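Local coordinates for ditrans,polycis-undecaprenyl-diphosphate synthase ((2E,6E)-farnesyl-diphosphate specific) (Acinetobacter baumannii, PDB 6ACS), which probably catalyses the stepwise, magnesium-dependent condensation of isopentenyl diphosphate with farnesyl diphosphate to make undecaprenyl diphosphate, the lipid carrier precursor for bacterial cell wall synthesis, at residues E83-Q88 against A114-A119; N96-F101 against A128-I133; A144-Q149 against D167-Y172. All blocks are in the same frame, centred on the assembly; numbering follows the deposited sequence. Where two conformers were deposited one is given.

Contact 1: residues E83-Q88 against A114-A119; sequences ETIHEQ and ALMEDA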
loop_
_atom_site.group_PDB
_atom_site.type_symbol
_atom_site.label_atom_id
_atom_site.label_comp_id
_atom_site.label_asym_id
_atom_site.label_seq_id
_atom_site.Cartn_x
_atom_site.Cartn_y
_atom_site.Cartn_z
ATOM N N GLU B 83 -25.591 -14.059 -10.540
ATOM C CA GLU B 83 -26.406 -13.548 -11.637
ATOM C C GLU B 83 -25.647 -12.498 -12.435
ATOM O O GLU B 83 -25.785 -12.413 -13.662
ATOM C CB GLU B 83 -27.712 -12.970 -11.095
ATOM C CG GLU B 83 -28.857 -13.013 -12.080
ATOM C CD GLU B 83 -29.945 -13.972 -11.646
ATOM O OE1 GLU B 83 -30.161 -14.111 -10.421
ATOM O OE2 GLU B 83 -30.577 -14.592 -12.529
ATOM N N THR B 84 -24.836 -11.688 -11.755
ATOM C CA THR B 84 -24.074 -10.655 -12.446
ATOM C C THR B 84 -22.978 -11.260 -13.320
ATOM O O THR B 84 -22.740 -10.792 -14.441
ATOM C CB THR B 84 -23.502 -9.677 -11.421
ATOM O OG1 THR B 84 -24.579 -9.151 -10.623
ATOM C CG2 THR B 84 -22.763 -8.538 -12.114
ATOM N N ILE B 85 -22.297 -12.296 -12.827
ATOM C CA ILE B 85 -21.315 -12.989 -13.661
ATOM C C ILE B 85 -21.993 -13.540 -14.912
ATOM O O ILE B 85 -21.481 -13.401 -16.040
ATOM C CB ILE B 85 -20.614 -14.101 -12.856
ATOM C CG1 ILE B 85 -19.810 -13.498 -11.696
ATOM C CG2 ILE B 85 -19.717 -14.928 -13.760
ATOM C CD1 ILE B 85 -19.266 -14.527 -10.748
ATOM N N HIS B 86 -23.155 -14.182 -14.725
ATOM C CA HIS B 86 -23.911 -14.700 -15.865
ATOM C C HIS B 86 -24.221 -13.594 -16.862
ATOM O O HIS B 86 -24.026 -13.757 -18.071
ATOM C CB HIS B 86 -25.217 -15.347 -15.397
ATOM C CG HIS B 86 -25.057 -16.733 -14.857
ATOM N ND1 HIS B 86 -24.447 -17.745 -15.565
ATOM C CD2 HIS B 86 -25.457 -17.284 -13.685
ATOM C CE1 HIS B 86 -24.461 -18.856 -14.848
ATOM N NE2 HIS B 86 -25.070 -18.603 -13.702
ATOM N N GLU B 87 -24.683 -12.444 -16.361
ATOM C CA GLU B 87 -25.066 -11.335 -17.230
ATOM C C GLU B 87 -23.865 -10.734 -17.953
ATOM O O GLU B 87 -24.006 -10.227 -19.072
ATOM C CB GLU B 87 -25.786 -10.268 -16.396
ATOM C CG GLU B 87 -26.211 -9.011 -17.145
ATOM C CD GLU B 87 -27.013 -8.050 -16.271
ATOM O OE1 GLU B 87 -27.340 -8.419 -15.122
ATOM O OE2 GLU B 87 -27.312 -6.925 -16.730
ATOM N N GLN B 88 -22.682 -10.795 -17.346
ATOM C CA GLN B 88 -21.511 -10.145 -17.923
ATOM C C GLN B 88 -20.764 -10.996 -18.945
ATOM O O GLN B 88 -20.083 -10.432 -19.811
ATOM C CB GLN B 88 -20.551 -9.710 -16.811
ATOM C CG GLN B 88 -21.061 -8.524 -15.998
ATOM C CD GLN B 88 -21.150 -7.247 -16.824
ATOM O OE1 GLN B 88 -20.349 -7.026 -17.732
ATOM N NE2 GLN B 88 -22.134 -6.408 -16.518
ATOM N N ALA B 114 -17.615 -22.840 -9.094
ATOM C CA ALA B 114 -17.715 -23.417 -10.431
ATOM C C ALA B 114 -18.033 -22.346 -11.466
ATOM O O ALA B 114 -17.482 -22.361 -12.574
ATOM C CB ALA B 114 -18.775 -24.522 -10.445
ATOM N N LEU B 115 -18.907 -21.396 -11.115
ATOM C CA LEU B 115 -19.236 -20.328 -12.046
ATOM C C LEU B 115 -18.031 -19.433 -12.314
ATOM O O LEU B 115 -17.812 -19.014 -13.455
ATOM C CB LEU B 115 -20.405 -19.516 -11.499
ATOM C CG LEU B 115 -20.892 -18.342 -12.348
ATOM C CD1 LEU B 115 -21.205 -18.788 -13.776
ATOM C CD2 LEU B 115 -22.110 -17.718 -11.701
ATOM N N MET B 116 -17.243 -19.129 -11.278
ATOM C CA MET B 116 -16.012 -18.361 -11.465
ATOM C C MET B 116 -15.041 -19.088 -12.388
ATOM O O MET B 116 -14.439 -18.480 -13.285
ATOM C CB MET B 116 -15.344 -18.092 -10.119
ATOM C CG MET B 116 -16.112 -17.177 -9.193
ATOM S SD MET B 116 -15.244 -17.059 -7.617
ATOM C CE MET B 116 -16.045 -15.627 -6.897
ATOM N N GLU B 117 -14.840 -20.389 -12.153
ATOM C CA GLU B 117 -13.941 -21.154 -13.016
ATOM C C GLU B 117 -14.434 -21.160 -14.459
ATOM O O GLU B 117 -13.644 -20.985 -15.402
ATOM C CB GLU B 117 -13.802 -22.575 -12.477
ATOM C CG GLU B 117 -13.131 -22.602 -11.126
ATOM C CD GLU B 117 -13.270 -23.935 -10.421
ATOM O OE1 GLU B 117 -14.143 -24.742 -10.811
ATOM O OE2 GLU B 117 -12.512 -24.168 -9.462
ATOM N N ASP B 118 -15.742 -21.337 -14.646
ATOM C CA ASP B 118 -16.325 -21.345 -15.982
ATOM C C ASP B 118 -16.164 -19.993 -16.666
ATOM O O ASP B 118 -15.847 -19.931 -17.857
ATOM C CB ASP B 118 -17.803 -21.735 -15.899
ATOM C CG ASP B 118 -18.013 -23.155 -15.393
ATOM O OD1 ASP B 118 -17.047 -23.949 -15.399
ATOM O OD2 ASP B 118 -19.153 -23.476 -14.992
ATOM N N ALA B 119 -16.381 -18.896 -15.933
ATOM C CA ALA B 119 -16.231 -17.571 -16.527
ATOM C C ALA B 119 -14.788 -17.314 -16.938
ATOM O O ALA B 119 -14.522 -16.766 -18.025
ATOM C CB ALA B 119 -16.709 -16.493 -15.548
#

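Contact 2: residues N96-F101 against A128-I133; sequences NIALRF and AMTLTI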
loop_
_atom_site.group_PDB
_atom_site.type_symbol
_atom_site.label_atom_id
_atom_site.label_comp_id
_atom_site.label_asym_id
_atom_site.label_seq_id
_atom_site.Cartn_x
_atom_site.Cartn_y
_atom_site.Cartn_z
ATOM N N ASN B 96 -13.965 -8.456 -25.958
ATOM C CA ASN B 96 -12.690 -9.179 -25.910
ATOM C C ASN B 96 -11.980 -8.944 -24.573
ATOM O O ASN B 96 -10.776 -8.661 -24.519
ATOM C CB ASN B 96 -11.795 -8.798 -27.092
ATOM C CG ASN B 96 -10.693 -9.817 -27.345
ATOM O OD1 ASN B 96 -9.532 -9.458 -27.543
ATOM N ND2 ASN B 96 -11.055 -11.094 -27.336
ATOM N N ILE B 97 -12.745 -9.083 -23.487
ATOM C CA ILE B 97 -12.272 -8.900 -22.114
ATOM C C ILE B 97 -12.187 -10.263 -21.445
ATOM O O ILE B 97 -13.112 -11.072 -21.565
ATOM C CB ILE B 97 -13.215 -8.007 -21.296
ATOM C CG1 ILE B 97 -13.334 -6.624 -21.916
ATOM C CG2 ILE B 97 -12.719 -7.889 -19.831
ATOM C CD1 ILE B 97 -14.484 -5.854 -21.345
ATOM N N ALA B 98 -11.085 -10.515 -20.749
ATOM C CA ALA B 98 -10.919 -11.726 -19.952
ATOM C C ALA B 98 -11.368 -11.445 -18.526
ATOM O O ALA B 98 -10.954 -10.447 -17.928
ATOM C CB ALA B 98 -9.461 -12.187 -19.965
ATOM N N LEU B 99 -12.187 -12.336 -17.975
ATOM C CA LEU B 99 -12.656 -12.207 -16.604
ATOM C C LEU B 99 -11.769 -13.009 -15.659
ATOM O O LEU B 99 -11.395 -14.150 -15.955
ATOM C CB LEU B 99 -14.101 -12.694 -16.498
ATOM C CG LEU B 99 -14.909 -12.354 -15.251
ATOM C CD1 LEU B 99 -14.824 -10.869 -14.939
ATOM C CD2 LEU B 99 -16.348 -12.778 -15.466
ATOM N N ARG B 100 -11.447 -12.409 -14.510
ATOM C CA ARG B 100 -10.634 -13.055 -13.492
ATOM C C ARG B 100 -11.224 -12.748 -12.122
ATOM O O ARG B 100 -11.899 -11.734 -11.938
ATOM C CB ARG B 100 -9.180 -12.562 -13.588
ATOM C CG ARG B 100 -8.205 -13.336 -12.737
ATOM C CD ARG B 100 -6.779 -12.795 -12.842
ATOM N NE ARG B 100 -6.223 -12.884 -14.188
ATOM C CZ ARG B 100 -4.924 -12.801 -14.464
ATOM N NH1 ARG B 100 -4.045 -12.637 -13.481
ATOM N NH2 ARG B 100 -4.503 -12.882 -15.720
ATOM N N PHE B 101 -10.986 -13.642 -11.161
ATOM C CA PHE B 101 -11.438 -13.423 -9.796
ATOM C C PHE B 101 -10.252 -13.588 -8.860
ATOM O O PHE B 101 -9.412 -14.470 -9.069
ATOM C CB PHE B 101 -12.561 -14.393 -9.429
ATOM C CG PHE B 101 -13.729 -14.307 -10.356
ATOM C CD1 PHE B 101 -13.777 -15.098 -11.494
ATOM C CD2 PHE B 101 -14.741 -13.380 -10.129
ATOM C CE1 PHE B 101 -14.843 -15.003 -12.380
ATOM C CE2 PHE B 101 -15.821 -13.274 -11.016
ATOM C CZ PHE B 101 -15.863 -14.087 -12.137
ATOM N N ALA B 128 -7.774 -8.355 -24.957
ATOM C CA ALA B 128 -7.632 -6.902 -25.001
ATOM C C ALA B 128 -7.539 -6.262 -23.623
ATOM O O ALA B 128 -6.856 -5.242 -23.469
ATOM C CB ALA B 128 -8.808 -6.268 -25.747
ATOM N N MET B 129 -8.193 -6.837 -22.623
ATOM C CA MET B 129 -8.177 -6.270 -21.280
ATOM C C MET B 129 -8.563 -7.379 -20.323
ATOM O O MET B 129 -9.249 -8.321 -20.716
ATOM C CB MET B 129 -9.138 -5.088 -21.138
ATOM C CG MET B 129 -9.005 -4.357 -19.815
ATOM S SD MET B 129 -10.139 -2.961 -19.670
ATOM C CE MET B 129 -11.669 -3.780 -19.229
ATOM N N THR B 130 -8.076 -7.288 -19.089
ATOM C CA THR B 130 -8.491 -8.181 -18.020
ATOM C C THR B 130 -9.317 -7.401 -17.008
ATOM O O THR B 130 -8.860 -6.381 -16.478
ATOM C CB THR B 130 -7.289 -8.829 -17.341
ATOM O OG1 THR B 130 -6.612 -9.649 -18.295
ATOM C CG2 THR B 130 -7.746 -9.679 -16.151
ATOM N N LEU B 131 -10.523 -7.884 -16.747
ATOM C CA LEU B 131 -11.379 -7.376 -15.690
ATOM C C LEU B 131 -11.327 -8.362 -14.524
ATOM O O LEU B 131 -11.707 -9.527 -14.673
ATOM C CB LEU B 131 -12.815 -7.200 -16.192
ATOM C CG LEU B 131 -13.870 -6.872 -15.120
ATOM C CD1 LEU B 131 -13.554 -5.547 -14.452
ATOM C CD2 LEU B 131 -15.265 -6.826 -15.735
ATOM N N THR B 132 -10.827 -7.910 -13.382
ATOM C CA THR B 132 -10.716 -8.755 -12.201
ATOM C C THR B 132 -11.711 -8.295 -11.148
ATOM O O THR B 132 -11.762 -7.104 -10.809
ATOM C CB THR B 132 -9.297 -8.724 -11.633
ATOM O OG1 THR B 132 -8.389 -9.233 -12.623
ATOM C CG2 THR B 132 -9.214 -9.597 -10.366
ATOM N N ILE B 133 -12.502 -9.242 -10.641
ATOM C CA ILE B 133 -13.451 -9.008 -9.557
ATOM C C ILE B 133 -12.873 -9.633 -8.295
ATOM O O ILE B 133 -12.574 -10.839 -8.257
ATOM C CB ILE B 133 -14.838 -9.597 -9.873
ATOM C CG1 ILE B 133 -15.306 -9.204 -11.281
ATOM C CG2 ILE B 133 -15.828 -9.230 -8.776
ATOM C CD1 ILE B 133 -15.417 -7.733 -11.532
#

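Contact 3: residues A144-Q149 against D167-Y172; sequences ANAAKQ and DLFAKY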
loop_
_atom_site.group_PDB
_atom_site.type_symbol
_atom_site.label_atom_id
_atom_site.label_comp_id
_atom_site.label_asym_id
_atom_site.label_seq_id
_atom_site.Cartn_x
_atom_site.Cartn_y
_atom_site.Cartn_z
ATOM N N ALA B 144 -0.464 -12.884 2.948
ATOM C CA ALA B 144 -0.216 -14.037 3.814
ATOM C C ALA B 144 -0.433 -15.349 3.064
ATOM O O ALA B 144 0.232 -16.345 3.351
ATOM C CB ALA B 144 -1.088 -13.962 5.084
ATOM N N ASN B 145 -1.343 -15.361 2.086
ATOM C CA ASN B 145 -1.544 -16.535 1.240
ATOM C C ASN B 145 -0.309 -16.813 0.386
ATOM O O ASN B 145 0.107 -17.974 0.232
ATOM C CB ASN B 145 -2.775 -16.301 0.360
ATOM C CG ASN B 145 -3.094 -17.485 -0.529
ATOM O OD1 ASN B 145 -2.949 -17.431 -1.754
ATOM N ND2 ASN B 145 -3.539 -18.554 0.078
ATOM N N ALA B 146 0.293 -15.752 -0.167
ATOM C CA ALA B 146 1.568 -15.904 -0.864
ATOM C C ALA B 146 2.640 -16.471 0.077
ATOM O O ALA B 146 3.403 -17.381 -0.286
ATOM C CB ALA B 146 2.009 -14.548 -1.439
ATOM N N ALA B 147 2.707 -15.939 1.300
ATOM C CA ALA B 147 3.700 -16.424 2.266
ATOM C C ALA B 147 3.477 -17.891 2.607
ATOM O O ALA B 147 4.440 -18.662 2.766
ATOM C CB ALA B 147 3.657 -15.563 3.533
ATOM N N LYS B 148 2.209 -18.294 2.712
ATOM C CA LYS B 148 1.874 -19.686 2.981
ATOM C C LYS B 148 2.344 -20.581 1.847
ATOM O O LYS B 148 2.911 -21.644 2.084
ATOM C CB LYS B 148 0.364 -19.835 3.184
ATOM C CG LYS B 148 -0.082 -21.281 3.351
ATOM C CD LYS B 148 -1.586 -21.382 3.704
ATOM C CE LYS B 148 -2.478 -21.145 2.507
ATOM N NZ LYS B 148 -3.858 -21.641 2.794
ATOM N N GLN B 149 2.091 -20.175 0.599
ATOM C CA GLN B 149 2.508 -21.002 -0.525
ATOM C C GLN B 149 4.024 -21.151 -0.582
ATOM O O GLN B 149 4.549 -22.247 -0.846
ATOM C CB GLN B 149 2.001 -20.394 -1.828
ATOM C CG GLN B 149 0.508 -20.416 -1.993
ATOM C CD GLN B 149 0.123 -19.756 -3.295
ATOM O OE1 GLN B 149 0.580 -20.170 -4.356
ATOM N NE2 GLN B 149 -0.666 -18.691 -3.221
ATOM N N ASP B 167 11.704 -10.529 -5.350
ATOM C CA ASP B 167 11.447 -11.047 -6.693
ATOM C C ASP B 167 10.814 -12.427 -6.644
ATOM O O ASP B 167 9.881 -12.719 -7.405
ATOM C CB ASP B 167 12.741 -11.095 -7.496
ATOM C CG ASP B 167 13.209 -9.720 -7.917
ATOM O OD1 ASP B 167 12.380 -8.777 -7.927
ATOM O OD2 ASP B 167 14.406 -9.583 -8.208
ATOM N N LEU B 168 11.287 -13.274 -5.734
ATOM C CA LEU B 168 10.709 -14.605 -5.607
ATOM C C LEU B 168 9.287 -14.530 -5.044
ATOM O O LEU B 168 8.367 -15.186 -5.551
ATOM C CB LEU B 168 11.630 -15.479 -4.744
ATOM C CG LEU B 168 11.263 -16.973 -4.664
ATOM C CD1 LEU B 168 12.509 -17.844 -4.423
ATOM C CD2 LEU B 168 10.233 -17.229 -3.551
ATOM N N PHE B 169 9.102 -13.740 -3.991
ATOM C CA PHE B 169 7.805 -13.639 -3.331
ATOM C C PHE B 169 6.741 -13.094 -4.266
ATOM O O PHE B 169 5.593 -13.549 -4.240
ATOM C CB PHE B 169 7.934 -12.745 -2.094
ATOM C CG PHE B 169 6.678 -12.668 -1.270
ATOM C CD1 PHE B 169 6.350 -13.684 -0.384
ATOM C CD2 PHE B 169 5.830 -11.575 -1.384
ATOM C CE1 PHE B 169 5.185 -13.601 0.381
ATOM C CE2 PHE B 169 4.683 -11.485 -0.637
ATOM C CZ PHE B 169 4.359 -12.497 0.258
ATOM N N ALA B 170 7.119 -12.152 -5.136
ATOM C CA ALA B 170 6.144 -11.487 -5.988
ATOM C C ALA B 170 5.369 -12.466 -6.866
ATOM O O ALA B 170 4.213 -12.191 -7.233
ATOM C CB ALA B 170 6.864 -10.435 -6.844
ATOM N N LYS B 171 5.975 -13.612 -7.207
ATOM C CA LYS B 171 5.334 -14.557 -8.115
ATOM C C LYS B 171 4.178 -15.307 -7.468
ATOM O O LYS B 171 3.472 -16.036 -8.167
ATOM C CB LYS B 171 6.355 -15.551 -8.673
ATOM C CG LYS B 171 7.472 -14.900 -9.488
ATOM C CD LYS B 171 6.890 -14.193 -10.707
ATOM C CE LYS B 171 7.970 -13.715 -11.657
ATOM N NZ LYS B 171 7.435 -12.756 -12.658
ATOM N N TYR B 172 3.967 -15.138 -6.170
ATOM C CA TYR B 172 2.894 -15.810 -5.451
ATOM C C TYR B 172 1.746 -14.879 -5.076
ATOM O O TYR B 172 0.723 -15.347 -4.558
ATOM C CB TYR B 172 3.456 -16.446 -4.177
ATOM C CG TYR B 172 4.442 -17.559 -4.457
ATOM C CD1 TYR B 172 5.792 -17.292 -4.659
ATOM C CD2 TYR B 172 4.016 -18.885 -4.504
ATOM C CE1 TYR B 172 6.710 -18.321 -4.900
ATOM C CE2 TYR B 172 4.926 -19.922 -4.741
ATOM C CZ TYR B 172 6.269 -19.630 -4.931
ATOM O OH TYR B 172 7.183 -20.641 -5.171
#

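Contact 1: residues E83-Q88 against A114-A119
Leu115 has its CG anti to the backbone N (chi1 180°), which carries the isobutyl group straight out from helix 110-123 toward helix 71-95. There it meets two neighbours in sequence. Ile85 holds CG2 anti to its own N, beside the carbonyl carbon, and CG1 anti to the carbonyl carbon, beside the N; the CG2 branch goes to Leu115 and Ala119, and CD1, at the end of the CG1 branch, to Met116. His86 turns its CG anti to the carbonyl carbon (chi1 -80°), and this swings the imidazole back across the end of Leu115.

The two methyls of Leu115 lie against the imidazole. CD2 of Leu115 sits over one face of His86, 4.0 Å from the ring centroid and displaced toward the rim, a CH-pi contact, while CD1 of Leu115 comes within 3.4 Å of CE1 of His86. Ile85 and Leu115 interdigitate from opposing helices, with CG2 of Ile85 3.9 Å from CG of Leu115. The same CG2 of Ile85 rests 3.8 Å from CB of Ala119, one turn further along the second helix. The short methyl of Ala119 suits this crowded place, where Leu99 and Phe101 of strand 97-102 also touch it. CD1 of Ile85 reaches CG of Met116 more loosely, at 4.4 Å.

Apolar residues thus fill the buried side, and the amphipathic histidine closes the exposed margin with its flat face on carbon. The two axes stand 10.5 Å apart at only 17°, running the same way. These helices flank edge strand 97-102 of the parallel alpha/beta fold, one preceding it in the chain and one following it.

Contact 2: residues N96-F101 against A128-I133
The Phe101 ring stands beside Ile133, whose CB is 3.8 Å from CD2 of Phe101; the two side chains point the same way, and the approach is oblique. Met116 and Ala119 of helix 110-123 also pack on this phenylalanine. The other flat group, the guanidinium of Arg100, passes obliquely by CG2 of Thr130, and its charge is directed elsewhere, to a salt bridge with Asp177. An extended start lays the aliphatic part of Arg100 along Thr132, with CB of Arg100 3.6 Å from OG1 of Thr132; the bend at chi3 (-62°) comes beyond it, where NE passes the Thr130 methyl.

Alternation along the strands sorts these residues. Ile97, Leu99, Phe101, Met129, Leu131 and Ile133 share one face and interlock: CG2 of Ile97 lies 3.7 Å from CB of Leu131, and CD1 of Leu99 crosses to CG1 of Ile133 at 4.0 Å. Ala98, Arg100, Thr130 and Thr132 occupy the other face, where the beta-branched threonines suit extended backbone, Ala98 is small and the arginine reaches its acid.

The backbones run parallel. Arg100 N donates to Leu131 O at 2.9 Å and Ile133 N to Arg100 O at 2.9 Å, while Ala98 uses both its N and its O, toward Met129 O and Leu131 N. At the beginning, Ala128 N donates to Asn96 O over 3.0 Å; Asn96, with positive phi, closes the preceding helix as a Schellman motif, a conformation asparagine tolerates well. Met129 N, buried, has no partner. With helix 110-123 joining them, these adjacent parallel strands form a beta-alpha-beta crossover at the edge of the six-stranded sheet of the cis-prenyltransferase fold.

Contact 3: residues A144-Q149 against D167-Y172
This is a small apolar contact between the middle of helix 139-155 and the short helix 166-170 with the residues that follow it, placed about 18 Å (centre to centre) from the middle of the chain and close to the second subunit. Ala146 lies at its centre. Its CB points at the other segment and touches three groups: CZ of Phe169 at 3.6 Å, CB of Tyr172 at 3.6 Å and the carbonyl O of Tyr172 at 3.5 Å. A methyl side chain suits this spot because it lets the backbone of Tyr172 come up to the helix, the CA atoms of Ala146 and Tyr172 being 4.8 Å apart.

Phe169 reaches in with CG anti to its backbone N (chi1 -175°). The short side chains of Ala146 and Ala147 allow its ring to come close to the helix, CE1 of Phe169 lying 3.5 Å from Ala147 N, while the CB of Ala147 adds a looser touch. The ring also meets Trp199. The contact adjoins the dimer interface of this homodimeric cis-prenyltransferase: Phe169 packs on Ala147 of the second subunit and Ala147 on Phe169 of the second subunit, a reciprocal pair, so each aromatic ring serves contacts within and between chains.

Tyr172 turns the other way, CG anti to its carbonyl carbon, and lies across Gln149, whose CB is 3.7 Å from CD2 of Tyr172. OE1 of Gln149 comes to the ring edge in its plane, with amide and ring planes 81° apart. NE2 of Gln149 is held to Asn145 OD1 at 3.0 Å, one helical turn back, by a bond bent to 131° that approaches from above the acceptor's carbonyl plane.

How the contacts relate
Contacts 1 and 2 form one unit: Phe101 and Leu99 of the strand pair pack on Ala119, Met116 and Ile85 of the helix pair, and helix 110-123 both takes part in contact 1 and connects the strands of contact 2. Contact 3 stands apart, tied to contact 2 through the chain from strand 129-134 into helix 139-155. Contact 2 lies nearest the chain's centre (about 9 Å, centre to centre), one row of its side chains mostly buried; contacts 1 and 3 are peripheral (about 17 and 18 Å) yet largely buried, with His86 exposed and Tyr172 and Gln149 partly so. Backbone hydrogen bonds dominate contact 2, aliphatic packing contact 1, and aromatic-on-alanine packing contact 3, beside the second subunit.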